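Local coordinates for protein cytolethal distending toxin subunit B (Escherichia coli, PDB 2F1N) that nicks DNA as the endonuclease subunit of a tripartite toxin, very probably causing the damage that arrests intoxicated cells at G2/M, at residues R17-L23 / V48-Q54; V107-S113 / R131-I136. All blocks are in the same frame, centred on the assembly; numbering follows the deposited sequence.

Contact 1 of 2, residues R17-L23 / V48-Q54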
ATOM      1  N   ARG A  17      -2.621   5.878  11.074  1.00 22.31           N
ATOM      2  CA  ARG A  17      -3.749   5.925  10.125  1.00 19.17           C
ATOM      3  C   ARG A  17      -3.113   5.656   8.769  1.00 16.29           C
ATOM      4  O   ARG A  17      -2.172   6.340   8.392  1.00 13.96           O
ATOM      5  CB  ARG A  17      -4.376   7.316  10.078  1.00 20.94           C
ATOM      6  CG  ARG A  17      -5.194   7.687  11.283  1.00 27.44           C
ATOM      7  CD  ARG A  17      -5.789   9.089  11.188  1.00 33.80           C
ATOM      8  NE  ARG A  17      -6.301   9.440   9.846  1.00 38.12           N
ATOM      9  CZ  ARG A  17      -7.515   9.119   9.408  1.00 41.46           C
ATOM     10  NH1 ARG A  17      -8.342   8.450  10.207  1.00 43.14           N
ATOM     11  NH2 ARG A  17      -7.921   9.470   8.190  1.00 42.31           N
ATOM     12  N   VAL A  18      -3.595   4.628   8.073  1.00 13.57           N
ATOM     13  CA  VAL A  18      -3.038   4.305   6.765  1.00 13.64           C
ATOM     14  C   VAL A  18      -4.189   4.226   5.765  1.00 13.58           C
ATOM     15  O   VAL A  18      -5.373   4.253   6.130  1.00 13.77           O
ATOM     16  CB  VAL A  18      -2.227   2.977   6.788  1.00 14.62           C
ATOM     17  CG1 VAL A  18      -1.136   3.004   7.910  1.00 14.79           C
ATOM     18  CG2 VAL A  18      -3.134   1.790   7.017  1.00 14.54           C
ATOM     19  N   ALA A  19      -3.854   4.168   4.485  1.00 13.12           N
ATOM     20  CA  ALA A  19      -4.903   4.030   3.458  1.00 11.63           C
ATOM     21  C   ALA A  19      -4.329   3.465   2.174  1.00 11.17           C
ATOM     22  O   ALA A  19      -3.117   3.330   2.016  1.00 11.22           O
ATOM     23  CB  ALA A  19      -5.551   5.446   3.155  1.00 11.63           C
ATOM     24  N   THR A  20      -5.217   3.055   1.271  1.00 11.95           N
ATOM     25  CA  THR A  20      -4.792   2.559  -0.018  1.00 11.13           C
ATOM     26  C   THR A  20      -5.705   3.166  -1.096  1.00 11.12           C
ATOM     27  O   THR A  20      -6.915   3.359  -0.846  1.00 11.87           O
ATOM     28  CB  THR A  20      -4.849   1.018  -0.010  1.00 11.90           C
ATOM     29  OG1 THR A  20      -4.511   0.532  -1.312  1.00 12.31           O
ATOM     30  CG2 THR A  20      -6.285   0.494   0.226  1.00 10.99           C
ATOM     31  N   TRP A  21      -5.120   3.531  -2.239  1.00 10.40           N
ATOM     32  CA  TRP A  21      -5.912   4.041  -3.336  1.00 10.35           C
ATOM     33  C   TRP A  21      -5.348   3.634  -4.702  1.00 11.25           C
ATOM     34  O   TRP A  21      -4.171   3.853  -4.991  1.00 10.39           O
ATOM     35  CB  TRP A  21      -5.945   5.588  -3.209  1.00 10.31           C
ATOM     36  CG  TRP A  21      -6.946   6.230  -4.169  1.00 13.23           C
ATOM     37  CD1 TRP A  21      -8.106   5.674  -4.633  1.00 14.24           C
ATOM     38  CD2 TRP A  21      -6.832   7.513  -4.803  1.00 17.30           C
ATOM     39  NE1 TRP A  21      -8.739   6.547  -5.507  1.00 17.20           N
ATOM     40  CE2 TRP A  21      -7.969   7.680  -5.625  1.00 18.73           C
ATOM     41  CE3 TRP A  21      -5.883   8.556  -4.746  1.00 18.37           C
ATOM     42  CZ2 TRP A  21      -8.187   8.847  -6.378  1.00 21.13           C
ATOM     43  CZ3 TRP A  21      -6.083   9.696  -5.491  1.00 22.81           C
ATOM     44  CH2 TRP A  21      -7.239   9.843  -6.298  1.00 23.61           C
ATOM     45  N   ASN A  22      -6.183   3.019  -5.542  1.00 10.33           N
ATOM     46  CA  ASN A  22      -5.786   2.769  -6.911  1.00 11.61           C
ATOM     47  C   ASN A  22      -6.295   3.985  -7.686  1.00 12.06           C
ATOM     48  O   ASN A  22      -7.510   4.195  -7.819  1.00 12.39           O
ATOM     49  CB  ASN A  22      -6.466   1.473  -7.392  1.00 11.39           C
ATOM     50  CG  ASN A  22      -6.216   1.154  -8.862  1.00 14.48           C
ATOM     51  OD1 ASN A  22      -5.927   2.026  -9.648  1.00 12.49           O
ATOM     52  ND2 ASN A  22      -6.366  -0.113  -9.233  1.00 13.32           N
ATOM     53  N   LEU A  23      -5.375   4.824  -8.125  1.00 12.57           N
ATOM     54  CA  LEU A  23      -5.807   6.089  -8.690  1.00 14.16           C
ATOM     55  C   LEU A  23      -5.984   6.025 -10.197  1.00 13.74           C
ATOM     56  O   LEU A  23      -6.373   7.047 -10.798  1.00 14.15           O
ATOM     57  CB  LEU A  23      -4.951   7.260  -8.211  1.00 16.37           C
ATOM     58  CG  LEU A  23      -3.465   7.382  -8.476  1.00 16.56           C
ATOM     59  CD1 LEU A  23      -3.258   7.868  -9.924  1.00 17.86           C
ATOM     60  CD2 LEU A  23      -2.814   8.348  -7.519  1.00 20.20           C
ATOM     61  N   VAL A  48      -3.542  10.886   6.575  1.00 18.86           N
ATOM     62  CA  VAL A  48      -2.987   9.552   6.840  1.00 17.50           C
ATOM     63  C   VAL A  48      -1.458   9.597   6.895  1.00 17.49           C
ATOM     64  O   VAL A  48      -0.859  10.446   6.245  1.00 17.15           O
ATOM     65  CB  VAL A  48      -3.500   8.500   5.847  1.00 20.26           C
ATOM     66  CG1 VAL A  48      -5.047   8.617   5.690  1.00 19.07           C
ATOM     67  CG2 VAL A  48      -2.811   8.621   4.510  1.00 17.68           C
ATOM     68  N   ASP A  49      -0.868   8.701   7.691  1.00 14.54           N
ATOM     69  CA  ASP A  49       0.593   8.571   7.846  1.00 15.23           C
ATOM     70  C   ASP A  49       1.228   7.826   6.671  1.00 14.81           C
ATOM     71  O   ASP A  49       2.330   8.178   6.240  1.00 14.95           O
ATOM     72  CB  ASP A  49       0.868   7.805   9.136  1.00 14.80           C
ATOM     73  CG  ASP A  49       0.255   8.496  10.336  1.00 21.65           C
ATOM     74  OD1 ASP A  49       0.525   9.727  10.499  1.00 24.19           O
ATOM     75  OD2 ASP A  49      -0.534   7.926  11.151  1.00 20.20           O
ATOM     76  N   ILE A  50       0.535   6.798   6.180  1.00 12.76           N
ATOM     77  CA  ILE A  50       1.063   5.992   5.079  1.00 13.46           C
ATOM     78  C   ILE A  50      -0.063   5.822   4.078  1.00 12.16           C
ATOM     79  O   ILE A  50      -1.176   5.456   4.448  1.00 12.54           O
ATOM     80  CB  ILE A  50       1.583   4.641   5.582  1.00 14.49           C
ATOM     81  CG1 ILE A  50       2.862   4.895   6.409  1.00 18.48           C
ATOM     82  CG2 ILE A  50       1.992   3.743   4.384  1.00 17.93           C
ATOM     83  CD1 ILE A  50       3.209   3.856   7.349  1.00 25.49           C
ATOM     84  N   LEU A  51       0.215   6.140   2.815  1.00 10.28           N
ATOM     85  CA  LEU A  51      -0.702   5.847   1.738  1.00 10.94           C
ATOM     86  C   LEU A  51      -0.043   4.878   0.719  1.00 10.14           C
ATOM     87  O   LEU A  51       1.026   5.166   0.155  1.00  9.79           O
ATOM     88  CB  LEU A  51      -1.121   7.149   1.000  1.00 10.68           C
ATOM     89  CG  LEU A  51      -2.002   6.985  -0.245  1.00 10.74           C
ATOM     90  CD1 LEU A  51      -3.396   6.388   0.124  1.00 12.21           C
ATOM     91  CD2 LEU A  51      -2.103   8.311  -1.001  1.00 13.07           C
ATOM     92  N   ALA A  52      -0.743   3.766   0.444  1.00 10.92           N
ATOM     93  CA  ALA A  52      -0.333   2.846  -0.595  1.00  9.88           C
ATOM     94  C   ALA A  52      -1.089   3.244  -1.855  1.00  9.96           C
ATOM     95  O   ALA A  52      -2.311   3.475  -1.824  1.00 11.20           O
ATOM     96  CB  ALA A  52      -0.662   1.378  -0.214  1.00 10.14           C
ATOM     97  N   VAL A  53      -0.366   3.301  -2.951  1.00  9.24           N
ATOM     98  CA  VAL A  53      -0.964   3.721  -4.242  1.00  9.86           C
ATOM     99  C   VAL A  53      -0.728   2.648  -5.314  1.00 10.07           C
ATOM    100  O   VAL A  53       0.399   2.067  -5.414  1.00 11.28           O
ATOM    101  CB  VAL A  53      -0.331   5.073  -4.714  1.00 10.87           C
ATOM    102  CG1 VAL A  53      -1.078   5.628  -6.004  1.00 12.72           C
ATOM    103  CG2 VAL A  53      -0.341   6.117  -3.585  1.00 11.91           C
ATOM    104  N   GLN A  54      -1.784   2.385  -6.122  1.00  8.83           N
ATOM    105  CA  GLN A  54      -1.663   1.517  -7.301  1.00  8.40           C
ATOM    106  C   GLN A  54      -2.059   2.314  -8.573  1.00  8.80           C
ATOM    107  O   GLN A  54      -2.697   3.360  -8.448  1.00 10.53           O
ATOM    108  CB  GLN A  54      -2.547   0.241  -7.185  1.00  8.51           C
ATOM    109  CG  GLN A  54      -2.250  -0.512  -5.824  1.00 11.00           C
ATOM    110  CD  GLN A  54      -3.075   0.086  -4.697  1.00 11.11           C
ATOM    111  OE1 GLN A  54      -4.230   0.498  -4.908  1.00 14.25           O
ATOM    112  NE2 GLN A  54      -2.459   0.217  -3.492  1.00 12.92           N
TER

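Contact 2 of 2, residues V107-S113 / R131-I136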
ATOM      1  N   VAL A 107       0.556   0.778 -14.491  1.00 18.96           N
ATOM      2  CA  VAL A 107       0.495  -0.127 -13.336  1.00 16.80           C
ATOM      3  C   VAL A 107       1.646   0.162 -12.348  1.00 15.69           C
ATOM      4  O   VAL A 107       2.096  -0.721 -11.599  1.00 15.50           O
ATOM      5  CB  VAL A 107       0.344  -1.660 -13.766  1.00 17.05           C
ATOM      6  CG1 VAL A 107      -0.931  -1.888 -14.590  1.00 20.38           C
ATOM      7  CG2 VAL A 107       1.556  -2.172 -14.517  1.00 19.92           C
ATOM      8  N   ASN A 108       2.047   1.440 -12.274  1.00 13.25           N
ATOM      9  CA  ASN A 108       3.118   1.793 -11.313  1.00 12.70           C
ATOM     10  C   ASN A 108       2.632   1.745  -9.876  1.00 10.56           C
ATOM     11  O   ASN A 108       1.465   1.881  -9.616  1.00 11.69           O
ATOM     12  CB  ASN A 108       3.723   3.148 -11.644  1.00 13.89           C
ATOM     13  CG  ASN A 108       4.403   3.148 -13.005  1.00 14.79           C
ATOM     14  OD1 ASN A 108       4.873   2.125 -13.463  1.00 15.89           O
ATOM     15  ND2 ASN A 108       4.550   4.316 -13.584  1.00 15.97           N
ATOM     16  N   LEU A 109       3.566   1.553  -8.950  1.00 10.57           N
ATOM     17  CA  LEU A 109       3.239   1.457  -7.515  1.00 11.09           C
ATOM     18  C   LEU A 109       3.930   2.525  -6.713  1.00 10.61           C
ATOM     19  O   LEU A 109       5.034   2.964  -7.069  1.00 10.81           O
ATOM     20  CB  LEU A 109       3.713   0.113  -6.951  1.00 11.17           C
ATOM     21  CG  LEU A 109       2.977  -1.110  -7.474  1.00 11.11           C
ATOM     22  CD1 LEU A 109       3.867  -2.329  -7.130  1.00 14.12           C
ATOM     23  CD2 LEU A 109       1.592  -1.219  -6.933  1.00  8.98           C
ATOM     24  N   ALA A 110       3.271   2.947  -5.627  1.00 10.22           N
ATOM     25  CA  ALA A 110       3.941   3.869  -4.673  1.00  9.85           C
ATOM     26  C   ALA A 110       3.484   3.684  -3.241  1.00 10.66           C
ATOM     27  O   ALA A 110       2.385   3.194  -2.976  1.00  9.55           O
ATOM     28  CB  ALA A 110       3.730   5.385  -5.098  1.00 11.12           C
ATOM     29  N   LEU A 111       4.359   4.103  -2.339  1.00  9.97           N
ATOM     30  CA  LEU A 111       3.999   4.353  -0.935  1.00 11.28           C
ATOM     31  C   LEU A 111       4.410   5.778  -0.607  1.00  9.83           C
ATOM     32  O   LEU A 111       5.524   6.226  -0.954  1.00 11.55           O
ATOM     33  CB  LEU A 111       4.735   3.363  -0.059  1.00 11.61           C
ATOM     34  CG  LEU A 111       4.226   1.935  -0.001  1.00 14.52           C
ATOM     35  CD1 LEU A 111       5.385   1.008   0.460  1.00 17.07           C
ATOM     36  CD2 LEU A 111       3.070   1.889   1.031  1.00 10.06           C
ATOM     37  N   VAL A 112       3.536   6.495   0.088  1.00  8.89           N
ATOM     38  CA  VAL A 112       3.828   7.842   0.540  1.00 10.14           C
ATOM     39  C   VAL A 112       3.802   7.806   2.073  1.00 11.71           C
ATOM     40  O   VAL A 112       2.869   7.216   2.663  1.00 12.91           O
ATOM     41  CB  VAL A 112       2.749   8.819   0.068  1.00 12.30           C
ATOM     42  CG1 VAL A 112       3.205  10.289   0.312  1.00 12.10           C
ATOM     43  CG2 VAL A 112       2.462   8.576  -1.442  1.00 11.75           C
ATOM     44  N   SER A 113       4.815   8.383   2.682  1.00 12.04           N
ATOM     45  CA  SER A 113       4.891   8.334   4.156  1.00 13.02           C
ATOM     46  C   SER A 113       5.350   9.627   4.776  1.00 11.35           C
ATOM     47  O   SER A 113       6.235  10.272   4.266  1.00 11.74           O
ATOM     48  CB  SER A 113       5.837   7.240   4.632  1.00 13.97           C
ATOM     49  OG  SER A 113       6.863   7.051   3.720  1.00 25.49           O
ATOM     50  N   ARG A 131       2.555  -7.755 -10.675  1.00 13.32           N
ATOM     51  CA  ARG A 131       3.330  -6.619 -10.186  1.00 12.89           C
ATOM     52  C   ARG A 131       4.215  -7.121  -9.030  1.00 11.85           C
ATOM     53  O   ARG A 131       3.916  -8.149  -8.445  1.00 11.47           O
ATOM     54  CB  ARG A 131       2.364  -5.553  -9.628  1.00 11.64           C
ATOM     55  CG  ARG A 131       2.073  -4.446 -10.602  1.00 15.75           C
ATOM     56  CD  ARG A 131       1.238  -4.917 -11.702  1.00 14.60           C
ATOM     57  NE  ARG A 131      -0.143  -5.289 -11.304  1.00 12.83           N
ATOM     58  CZ  ARG A 131      -1.149  -5.502 -12.182  1.00 15.66           C
ATOM     59  NH1 ARG A 131      -0.934  -5.428 -13.515  1.00 15.36           N
ATOM     60  NH2 ARG A 131      -2.364  -5.799 -11.747  1.00 13.87           N
ATOM     61  N   PRO A 132       5.296  -6.408  -8.735  1.00 12.38           N
ATOM     62  CA  PRO A 132       6.101  -6.681  -7.531  1.00 11.48           C
ATOM     63  C   PRO A 132       5.363  -6.230  -6.294  1.00 11.28           C
ATOM     64  O   PRO A 132       4.273  -5.655  -6.382  1.00 12.24           O
ATOM     65  CB  PRO A 132       7.363  -5.809  -7.747  1.00 11.79           C
ATOM     66  CG  PRO A 132       6.849  -4.613  -8.514  1.00 13.44           C
ATOM     67  CD  PRO A 132       5.761  -5.192  -9.440  1.00 12.73           C
ATOM     68  N   LEU A 133       5.951  -6.511  -5.123  1.00 11.10           N
ATOM     69  CA  LEU A 133       5.521  -5.932  -3.845  1.00 12.26           C
ATOM     70  C   LEU A 133       6.504  -4.863  -3.403  1.00 12.22           C
ATOM     71  O   LEU A 133       7.661  -5.130  -3.362  1.00 14.22           O
ATOM     72  CB  LEU A 133       5.477  -7.039  -2.775  1.00 11.99           C
ATOM     73  CG  LEU A 133       4.225  -7.898  -2.985  1.00 13.63           C
ATOM     74  CD1 LEU A 133       4.339  -9.230  -2.235  1.00 17.50           C
ATOM     75  CD2 LEU A 133       2.952  -7.149  -2.575  1.00 19.07           C
ATOM     76  N   LEU A 134       6.028  -3.667  -3.085  1.00 11.43           N
ATOM     77  CA  LEU A 134       6.928  -2.610  -2.628  1.00 11.21           C
ATOM     78  C   LEU A 134       6.522  -2.347  -1.197  1.00 11.55           C
ATOM     79  O   LEU A 134       5.346  -2.164  -0.940  1.00 11.23           O
ATOM     80  CB  LEU A 134       6.737  -1.370  -3.497  1.00 11.77           C
ATOM     81  CG  LEU A 134       7.261  -0.006  -2.993  1.00 11.32           C
ATOM     82  CD1 LEU A 134       8.790  -0.063  -2.961  1.00 15.83           C
ATOM     83  CD2 LEU A 134       6.737   1.136  -3.920  1.00 15.07           C
ATOM     84  N   GLY A 135       7.495  -2.317  -0.286  1.00 11.85           N
ATOM     85  CA  GLY A 135       7.163  -2.092   1.123  1.00 12.30           C
ATOM     86  C   GLY A 135       8.176  -1.179   1.811  1.00 10.96           C
ATOM     87  O   GLY A 135       9.315  -1.052   1.342  1.00 11.58           O
ATOM     88  N   ILE A 136       7.756  -0.556   2.931  1.00  9.77           N
ATOM     89  CA  ILE A 136       8.705   0.178   3.777  1.00  9.44           C
ATOM     90  C   ILE A 136       8.555  -0.313   5.226  1.00 10.76           C
ATOM     91  O   ILE A 136       7.479  -0.722   5.640  1.00 11.36           O
ATOM     92  CB  ILE A 136       8.486   1.714   3.722  1.00  9.85           C
ATOM     93  CG1 ILE A 136       7.108   2.107   4.242  1.00 13.06           C
ATOM     94  CG2 ILE A 136       8.687   2.193   2.213  1.00 10.62           C
ATOM     95  CD1 ILE A 136       6.878   3.611   4.277  1.00 15.05           C
TER

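Contact 1 of 2, residues R17-L23 / V48-Q54
Ala19 and Trp21 each present both N-H and C=O to the strand of Leu51 and Val53, which makes residues 17-23 and 48-54 neighbouring parallel strands; the axes of 18-23 and 50-53 approach to 4.6 Å at 22°. The straightest bond in the ladder runs from Ala52 N to Ala19 O, 2.9 Å with 176° at the hydrogen. CA-H groups of Leu51 and Val53 add weaker contacts to Ala19 O and Trp21 O.

Packing is tight on both faces of the pair. On the face of Ala19, Trp21 and Val53, CD1 of Leu51 lies 3.8 Å from Ala19 CB; with CG trans to the backbone N (chi1 175°), the leucine leans back over the neighbouring strand. Further along, Leu23 CD2 meets Val53 CG1 at 3.6 Å. On the other face, Val18 and Ile50 run alongside each other, Val18 CG1 on Ile50 CB, against Phe143 of the second sheet.

The partly exposed end is polar. Asp49 OD2 accepts Arg17 N at 2.9 Å on its anti side, while Asp49 N returns a bond to Arg17 O. The Arg17 guanidinium leads elsewhere: the Arg17 and Val48 side chains cross at about a right angle, with NH2 3.9 Å from Val48 CG1.

At the opposite end, Asn22 ND2 hydrogen-bonds to Glu55 OE2 and Asp185 OD2, and its OD1 accepts from Gln24 N. Strand 18-25, helix 31-42, which covers Leu23 and Leu51 through Val38, and strand 50-56 form a beta-alpha-beta unit, here part of the DNase I-like fold.

Contact 2 of 2, residues V107-S113 / R131-I136
Leu111 CD1 crosses from strand 109-113 to meet Leu134, Gly135 and Ile136 of strand 133-136. From the backbone, CB leaves toward the opposite segment, and CG stands trans to the carbonyl carbon (chi1 -77°). There the two methyls part: CD2 packs on Ala52 CA of the adjoining strand, whereas CD1 makes the crossing. Leu111 CD1 lies 3.5 Å from Leu134 O and 3.6 Å from Gly135 CA, so that this methyl rests against the backbone. It also touches Leu134 CG, and Leu111 CD1 is 3.9 Å from Ile136 CG2.

Leu109 repeats the approach two residues earlier: its CD1 sits 3.4 Å from Pro132 O and 4.0 Å from Pro132 CG, the two side chains passing antiparallel to one another. In the reverse direction, Leu134 CD2 comes within 4.0 Å of Ala110 CA. At the partly exposed end, Val107 CG1 lies 3.7 Å from Arg131 NH1, with the arginine NE bonded to His147 O.

The segment axes run 7.4 Å apart at 12°, too far for backbone pairing. Strand 109-113 sits between 92-98 and 50-56 in one sheet, 133-138 between 119-123 and 141-147 in the other, and Thr145 touches Leu109, Leu111 and Leu134.

Contacts 1 and 2 are both largely buried, each centred about 6 Å from the centre of the chain, and each becomes partly exposed at one end, where an arginine lies. Contact 1 is made within one sheet and rests on backbone hydrogen bonds; contact 2 spans two sheets and consists of van der Waals packing. Strand 50-56 of contact 1 adjoins strand 109-113 of contact 2: probable hydrogen bonds join Val53 N to Ala110 O and Leu51 O to Val112 N, both at 2.8 Å. Three segments therefore share a sheet, while 131-136 belongs to the facing one, as expected of a two-sheet DNase I-like core.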